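Local coordinates for RNA polymerase sigma factor SIGMA-28 (FliA) (Aquifex aeolicus, PDB 1RP3), which probably directs RNA polymerase to flagellar promoters as a sigma factor, and is held here in an inactive conformation by the anti-sigma factor FlgM, at residues G113-D118 / L213-S218; S186-R191 / A225-R230. All blocks are in the same frame, centred on the assembly; numbering follows the deposited sequence.

How the contacts relate
Both contacts use helix 217-236, the last helix of region 4, but at different places along it, with centres about 19 Å apart. Contact 1 lies at the helix's N-terminus and joins region 4 to region 3, whereas contact 2 stays inside region 4 and packs a flank of the same helix against the turn before helix 190-201. Neither is deep core. The chemistry of 113-118/213-218 is polar, a buried carboxylate gripped by backbone N-H groups and a hydroxyl; 186-191/225-230 has no hydrogen bond between its segments and rests on a leucine methyl and an arginine's aliphatic chain, with a proline ring at its guanidinium edge. They touch through L213 CD2 and R191 NH2, 3.5 Å apart.

Contact 1: G113-D118 / L213-S218; sequences GREPTD and LETSVS
D118 of region 3 places its carboxylate on the N-terminus of helix 217-236, second helix of the region 4 helix-turn-helix, and its side chain makes all the hydrogen bonds between the two segments. CG sits beside the backbone N, anti to the carbonyl carbon (chi1 -60°), which brings the acid group close although CB does not point at segment 213-218. Its syn lone pairs receive successive peptide N-H groups: V217 N lies 3.0 Å from D118 OD2, nearly straight (171°), and S218 N is 2.9 Å from D118 OD1. The anti lone pair of OD1 takes the S218 hydroxyl, turned beside its own backbone N. Buried and held by three good bonds, the carboxylate probably stays ionised, helped by the helix dipole. CG2 of V217 flanks OD2, while F133 of helix 129-158 touches both D118 and V217.

S216 CB lies 3.4 Å from D118 OD1 and also meets P116 O, and E115, bent at chi2 (72°), sets its CG 3.9 Å from T215 OG1. Ahead of S216, E214 (positive phi) is the C-prime residue of a Schellman motif closing helix 206-212. T117 OG1 caps E120 N, fixing the turn that presents D118, and S216 OG caps R219 N.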
ATOM      1  N   GLY A 113     -32.849   4.607  12.021  1.00 67.55           N
ATOM      2  CA  GLY A 113     -32.466   4.587  13.428  1.00 65.73           C
ATOM      3  C   GLY A 113     -31.200   3.785  13.699  1.00 63.96           C
ATOM      4  O   GLY A 113     -30.676   3.778  14.819  1.00 63.76           O
ATOM      5  N   ARG A 114     -30.695   3.134  12.653  1.00 61.22           N
ATOM      6  CA  ARG A 114     -29.492   2.309  12.727  1.00 57.20           C
ATOM      7  C   ARG A 114     -28.574   2.574  11.541  1.00 55.72           C
ATOM      8  O   ARG A 114     -28.892   3.366  10.650  1.00 56.91           O
ATOM      9  CB  ARG A 114     -29.879   0.833  12.691  1.00 53.53           C
ATOM     10  CG  ARG A 114     -30.691   0.454  11.455  1.00 49.86           C
ATOM     11  CD  ARG A 114     -30.634  -1.043  11.181  1.00 48.48           C
ATOM     12  NE  ARG A 114     -31.603  -1.457  10.167  1.00 46.95           N
ATOM     13  CZ  ARG A 114     -31.411  -1.399   8.851  1.00 46.32           C
ATOM     14  NH1 ARG A 114     -30.267  -0.935   8.356  1.00 44.90           N
ATOM     15  NH2 ARG A 114     -32.363  -1.827   8.030  1.00 42.33           N
ATOM     16  N   GLU A 115     -27.440   1.884  11.527  1.00 52.56           N
ATOM     17  CA  GLU A 115     -26.485   2.004  10.435  1.00 50.92           C
ATOM     18  C   GLU A 115     -27.017   1.199   9.243  1.00 48.53           C
ATOM     19  O   GLU A 115     -27.462   0.067   9.406  1.00 49.82           O
ATOM     20  CB  GLU A 115     -25.136   1.431  10.876  1.00 52.19           C
ATOM     21  CG  GLU A 115     -24.029   1.517   9.834  1.00 54.00           C
ATOM     22  CD  GLU A 115     -23.513   2.927   9.627  1.00 54.43           C
ATOM     23  OE1 GLU A 115     -23.357   3.659  10.629  1.00 53.73           O
ATOM     24  OE2 GLU A 115     -23.248   3.288   8.458  1.00 56.09           O
ATOM     25  N   PRO A 116     -26.977   1.771   8.030  1.00 46.39           N
ATOM     26  CA  PRO A 116     -27.462   1.077   6.826  1.00 44.46           C
ATOM     27  C   PRO A 116     -26.544  -0.075   6.418  1.00 43.37           C
ATOM     28  O   PRO A 116     -25.384  -0.120   6.818  1.00 44.01           O
ATOM     29  CB  PRO A 116     -27.399   2.165   5.751  1.00 43.09           C
ATOM     30  CG  PRO A 116     -27.395   3.445   6.513  1.00 45.28           C
ATOM     31  CD  PRO A 116     -26.548   3.140   7.705  1.00 46.23           C
ATOM     32  N   THR A 117     -27.060  -1.005   5.626  1.00 41.49           N
ATOM     33  CA  THR A 117     -26.234  -2.107   5.143  1.00 41.27           C
ATOM     34  C   THR A 117     -25.667  -1.624   3.814  1.00 40.93           C
ATOM     35  O   THR A 117     -26.134  -0.620   3.279  1.00 40.31           O
ATOM     36  CB  THR A 117     -27.057  -3.402   4.885  1.00 40.63           C
ATOM     37  OG1 THR A 117     -27.997  -3.186   3.829  1.00 41.02           O
ATOM     38  CG2 THR A 117     -27.803  -3.821   6.119  1.00 44.28           C
ATOM     39  N   ASP A 118     -24.686  -2.332   3.266  1.00 39.11           N
ATOM     40  CA  ASP A 118     -24.117  -1.936   1.981  1.00 41.88           C
ATOM     41  C   ASP A 118     -25.148  -2.104   0.860  1.00 42.53           C
ATOM     42  O   ASP A 118     -25.193  -1.311  -0.091  1.00 41.78           O
ATOM     43  CB  ASP A 118     -22.854  -2.750   1.680  1.00 41.74           C
ATOM     44  CG  ASP A 118     -21.764  -2.550   2.733  1.00 44.13           C
ATOM     45  OD1 ASP A 118     -21.433  -1.383   3.052  1.00 43.70           O
ATOM     46  OD2 ASP A 118     -21.248  -3.562   3.259  1.00 43.97           O
ATOM     47  N   LEU A 213     -15.798  -5.786  13.119  1.00 47.64           N
ATOM     48  CA  LEU A 213     -16.563  -4.779  13.858  1.00 47.64           C
ATOM     49  C   LEU A 213     -18.090  -4.911  13.758  1.00 47.89           C
ATOM     50  O   LEU A 213     -18.837  -4.114  14.349  1.00 46.87           O
ATOM     51  CB  LEU A 213     -16.103  -3.368  13.482  1.00 47.67           C
ATOM     52  CG  LEU A 213     -14.615  -3.105  13.747  1.00 48.79           C
ATOM     53  CD1 LEU A 213     -14.280  -1.645  13.468  1.00 48.37           C
ATOM     54  CD2 LEU A 213     -14.263  -3.468  15.188  1.00 47.72           C
ATOM     55  N   GLU A 214     -18.541  -5.943  13.044  1.00 46.27           N
ATOM     56  CA  GLU A 214     -19.961  -6.225  12.857  1.00 46.35           C
ATOM     57  C   GLU A 214     -20.746  -5.056  12.255  1.00 46.02           C
ATOM     58  O   GLU A 214     -21.887  -4.804  12.642  1.00 46.03           O
ATOM     59  CB  GLU A 214     -20.590  -6.671  14.176  1.00 47.04           C
ATOM     60  N   THR A 215     -20.132  -4.343  11.315  1.00 43.02           N
ATOM     61  CA  THR A 215     -20.794  -3.220  10.665  1.00 40.23           C
ATOM     62  C   THR A 215     -20.709  -3.372   9.145  1.00 39.44           C
ATOM     63  O   THR A 215     -20.369  -4.452   8.646  1.00 39.52           O
ATOM     64  CB  THR A 215     -20.170  -1.878  11.103  1.00 40.31           C
ATOM     65  OG1 THR A 215     -20.957  -0.784  10.599  1.00 38.60           O
ATOM     66  CG2 THR A 215     -18.744  -1.768  10.582  1.00 39.85           C
ATOM     67  N   SER A 216     -21.038  -2.301   8.419  1.00 37.33           N
ATOM     68  CA  SER A 216     -20.990  -2.292   6.954  1.00 37.27           C
ATOM     69  C   SER A 216     -19.618  -1.851   6.439  1.00 37.24           C
ATOM     70  O   SER A 216     -18.826  -1.267   7.175  1.00 36.96           O
ATOM     71  CB  SER A 216     -22.022  -1.317   6.398  1.00 38.16           C
ATOM     72  OG  SER A 216     -21.637   0.016   6.699  1.00 36.37           O
ATOM     73  N   VAL A 217     -19.367  -2.106   5.157  1.00 37.23           N
ATOM     74  CA  VAL A 217     -18.117  -1.709   4.525  1.00 36.85           C
ATOM     75  C   VAL A 217     -18.135  -0.191   4.371  1.00 37.31           C
ATOM     76  O   VAL A 217     -17.115   0.466   4.553  1.00 37.95           O
ATOM     77  CB  VAL A 217     -17.923  -2.395   3.151  1.00 37.11           C
ATOM     78  CG1 VAL A 217     -16.647  -1.882   2.461  1.00 34.12           C
ATOM     79  CG2 VAL A 217     -17.848  -3.907   3.343  1.00 32.56           C
ATOM     80  N   SER A 218     -19.306   0.365   4.080  1.00 37.86           N
ATOM     81  CA  SER A 218     -19.455   1.812   3.949  1.00 38.70           C
ATOM     82  C   SER A 218     -19.039   2.531   5.235  1.00 39.81           C
ATOM     83  O   SER A 218     -18.394   3.580   5.190  1.00 38.90           O
ATOM     84  CB  SER A 218     -20.896   2.163   3.615  1.00 37.00           C
ATOM     85  OG  SER A 218     -21.291   1.480   2.442  1.00 40.79           O
TER

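Contact 2: S186-R191 / A225-R230; sequences SKLPER and AKALER
L188 turns its CG beside the backbone N and anti to the carbonyl carbon (chi1 -68°); chi2 (171°) sends CD1 anti to CA, and the other branch, CD2, meets helix 217-236. This one methyl does all the touching for the leucine. It lies 4.0 Å from A227 O, the same distance from R230 CB, and 4.3 Å from the methyl CB of A227, so it rests on the helix surface between two residues close to one turn apart. R230 leaves the helix with CG likewise anti to its carbonyl carbon, then runs extended from CG to NE. The L188 and R230 chains run antiparallel alongside each other, and R230 CD also meets L188 CD2.

Segment 186-191 covers the turn after helix 167-185 and the first two residues of helix 190-201, with P189 at the N-cap position; the contact thus packs the turn leading into helix 190-201 against a flank of helix 217-236 within region 4, whose helix-turn-helix is formed by helices 206-212 and 217-236. P189 CB faces segment 225-230 and its ring meets the arginine tip to tip. P189 CD comes up at the edge of the guanidinium, near its plane, 3.7 Å from R230 NE, rather than over its face. E192, in the first turn of helix 190-201, forms a long, weak ion pair with R230 NE and also touches A227. The other face of helix 217-236 is covered by helix 129-158, where L228 packs on Y143 and I144. K187's extended side chain leads away from segment 225-230, although its O lies 4.3 Å from R230 CD.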
ATOM      1  N   SER A 186      -2.017   9.861  18.194  1.00 63.53           N
ATOM      2  CA  SER A 186      -2.631  10.072  19.500  1.00 63.86           C
ATOM      3  C   SER A 186      -3.880  10.945  19.457  1.00 63.87           C
ATOM      4  O   SER A 186      -4.715  10.870  20.354  1.00 64.14           O
ATOM      5  CB  SER A 186      -1.622  10.698  20.457  1.00 63.17           C
ATOM      6  OG  SER A 186      -1.215  11.961  19.978  1.00 60.19           O
ATOM      7  N   LYS A 187      -4.009  11.759  18.413  1.00 64.28           N
ATOM      8  CA  LYS A 187      -5.156  12.651  18.283  1.00 65.10           C
ATOM      9  C   LYS A 187      -6.318  12.121  17.441  1.00 64.31           C
ATOM     10  O   LYS A 187      -7.118  12.892  16.907  1.00 64.83           O
ATOM     11  CB  LYS A 187      -4.698  14.028  17.799  1.00 66.59           C
ATOM     12  CG  LYS A 187      -3.766  14.703  18.792  1.00 69.10           C
ATOM     13  CD  LYS A 187      -3.337  16.080  18.335  1.00 72.10           C
ATOM     14  CE  LYS A 187      -2.334  16.679  19.314  1.00 73.64           C
ATOM     15  NZ  LYS A 187      -1.820  18.002  18.860  1.00 75.36           N
ATOM     16  N   LEU A 188      -6.413  10.797  17.354  1.00 63.03           N
ATOM     17  CA  LEU A 188      -7.477  10.136  16.610  1.00 61.12           C
ATOM     18  C   LEU A 188      -8.502   9.592  17.595  1.00 60.82           C
ATOM     19  O   LEU A 188      -8.156   9.230  18.723  1.00 61.11           O
ATOM     20  CB  LEU A 188      -6.920   8.955  15.808  1.00 59.19           C
ATOM     21  CG  LEU A 188      -5.980   9.184  14.628  1.00 58.81           C
ATOM     22  CD1 LEU A 188      -5.415   7.853  14.170  1.00 57.89           C
ATOM     23  CD2 LEU A 188      -6.720   9.874  13.497  1.00 58.77           C
ATOM     24  N   PRO A 189      -9.785   9.572  17.200  1.00 60.58           N
ATOM     25  CA  PRO A 189     -10.861   9.058  18.051  1.00 60.67           C
ATOM     26  C   PRO A 189     -10.681   7.548  18.188  1.00 61.74           C
ATOM     27  O   PRO A 189     -10.176   6.893  17.273  1.00 61.14           O
ATOM     28  CB  PRO A 189     -12.115   9.391  17.245  1.00 60.45           C
ATOM     29  CG  PRO A 189     -11.725  10.646  16.538  1.00 60.26           C
ATOM     30  CD  PRO A 189     -10.342  10.303  16.050  1.00 61.07           C
ATOM     31  N   GLU A 190     -11.099   6.996  19.323  1.00 61.83           N
ATOM     32  CA  GLU A 190     -10.961   5.566  19.580  1.00 62.35           C
ATOM     33  C   GLU A 190     -11.442   4.684  18.433  1.00 62.28           C
ATOM     34  O   GLU A 190     -10.763   3.733  18.062  1.00 63.26           O
ATOM     35  CB  GLU A 190     -11.679   5.186  20.878  1.00 60.96           C
ATOM     36  N   ARG A 191     -12.588   5.024  17.850  1.00 62.14           N
ATOM     37  CA  ARG A 191     -13.160   4.239  16.761  1.00 61.66           C
ATOM     38  C   ARG A 191     -12.267   4.251  15.522  1.00 60.11           C
ATOM     39  O   ARG A 191     -12.002   3.202  14.942  1.00 59.14           O
ATOM     40  CB  ARG A 191     -14.556   4.760  16.414  1.00 62.96           C
ATOM     41  CG  ARG A 191     -15.557   3.666  16.055  1.00 64.90           C
ATOM     42  CD  ARG A 191     -16.070   2.950  17.296  1.00 66.67           C
ATOM     43  NE  ARG A 191     -15.824   1.506  17.288  1.00 67.82           N
ATOM     44  CZ  ARG A 191     -16.223   0.671  16.318  1.00 69.28           C
ATOM     45  NH1 ARG A 191     -16.903   1.108  15.236  1.00 67.38           N
ATOM     46  NH2 ARG A 191     -15.936  -0.623  16.418  1.00 70.51           N
ATOM     47  N   ALA A 225     -11.330   6.814   5.811  1.00 39.01           N
ATOM     48  CA  ALA A 225     -11.128   8.075   5.099  1.00 40.94           C
ATOM     49  C   ALA A 225     -10.958   9.256   6.053  1.00 42.23           C
ATOM     50  O   ALA A 225     -10.090  10.108   5.842  1.00 41.93           O
ATOM     51  CB  ALA A 225     -12.279   8.332   4.146  1.00 39.46           C
ATOM     52  N   LYS A 226     -11.769   9.293   7.112  1.00 42.21           N
ATOM     53  CA  LYS A 226     -11.688  10.371   8.097  1.00 41.96           C
ATOM     54  C   LYS A 226     -10.361  10.297   8.831  1.00 41.41           C
ATOM     55  O   LYS A 226      -9.653  11.294   8.955  1.00 43.35           O
ATOM     56  CB  LYS A 226     -12.853  10.304   9.080  1.00 43.60           C
ATOM     57  N   ALA A 227      -9.993   9.103   9.268  1.00 40.22           N
ATOM     58  CA  ALA A 227      -8.723   8.930   9.959  1.00 39.51           C
ATOM     59  C   ALA A 227      -7.547   9.329   9.054  1.00 39.58           C
ATOM     60  O   ALA A 227      -6.643  10.042   9.478  1.00 39.06           O
ATOM     61  CB  ALA A 227      -8.573   7.506  10.413  1.00 38.24           C
ATOM     62  N   LEU A 228      -7.593   8.907   7.793  1.00 40.77           N
ATOM     63  CA  LEU A 228      -6.527   9.218   6.848  1.00 42.10           C
ATOM     64  C   LEU A 228      -6.446  10.708   6.551  1.00 44.28           C
ATOM     65  O   LEU A 228      -5.353  11.237   6.359  1.00 43.44           O
ATOM     66  CB  LEU A 228      -6.674   8.404   5.553  1.00 39.88           C
ATOM     67  CG  LEU A 228      -6.461   6.893   5.700  1.00 39.25           C
ATOM     68  CD1 LEU A 228      -6.674   6.190   4.365  1.00 34.63           C
ATOM     69  CD2 LEU A 228      -5.075   6.625   6.249  1.00 35.39           C
ATOM     70  N   GLU A 229      -7.599  11.377   6.517  1.00 46.32           N
ATOM     71  CA  GLU A 229      -7.651  12.814   6.271  1.00 47.54           C
ATOM     72  C   GLU A 229      -7.016  13.540   7.448  1.00 49.08           C
ATOM     73  O   GLU A 229      -6.175  14.417   7.255  1.00 48.66           O
ATOM     74  CB  GLU A 229      -9.082  13.280   6.093  1.00 48.93           C
ATOM     75  N   ARG A 230      -7.397  13.158   8.668  1.00 50.03           N
ATOM     76  CA  ARG A 230      -6.833  13.787   9.855  1.00 52.01           C
ATOM     77  C   ARG A 230      -5.315  13.719   9.813  1.00 52.09           C
ATOM     78  O   ARG A 230      -4.641  14.750   9.823  1.00 53.89           O
ATOM     79  CB  ARG A 230      -7.320  13.111  11.143  1.00 53.97           C
ATOM     80  CG  ARG A 230      -8.772  13.341  11.495  1.00 56.69           C
ATOM     81  CD  ARG A 230      -8.978  13.197  13.003  1.00 60.15           C
ATOM     82  NE  ARG A 230     -10.359  12.868  13.369  1.00 62.75           N
ATOM     83  CZ  ARG A 230     -11.420  13.627  13.104  1.00 63.61           C
ATOM     84  NH1 ARG A 230     -11.285  14.783  12.465  1.00 64.94           N
ATOM     85  NH2 ARG A 230     -12.629  13.220  13.465  1.00 64.25           N
TER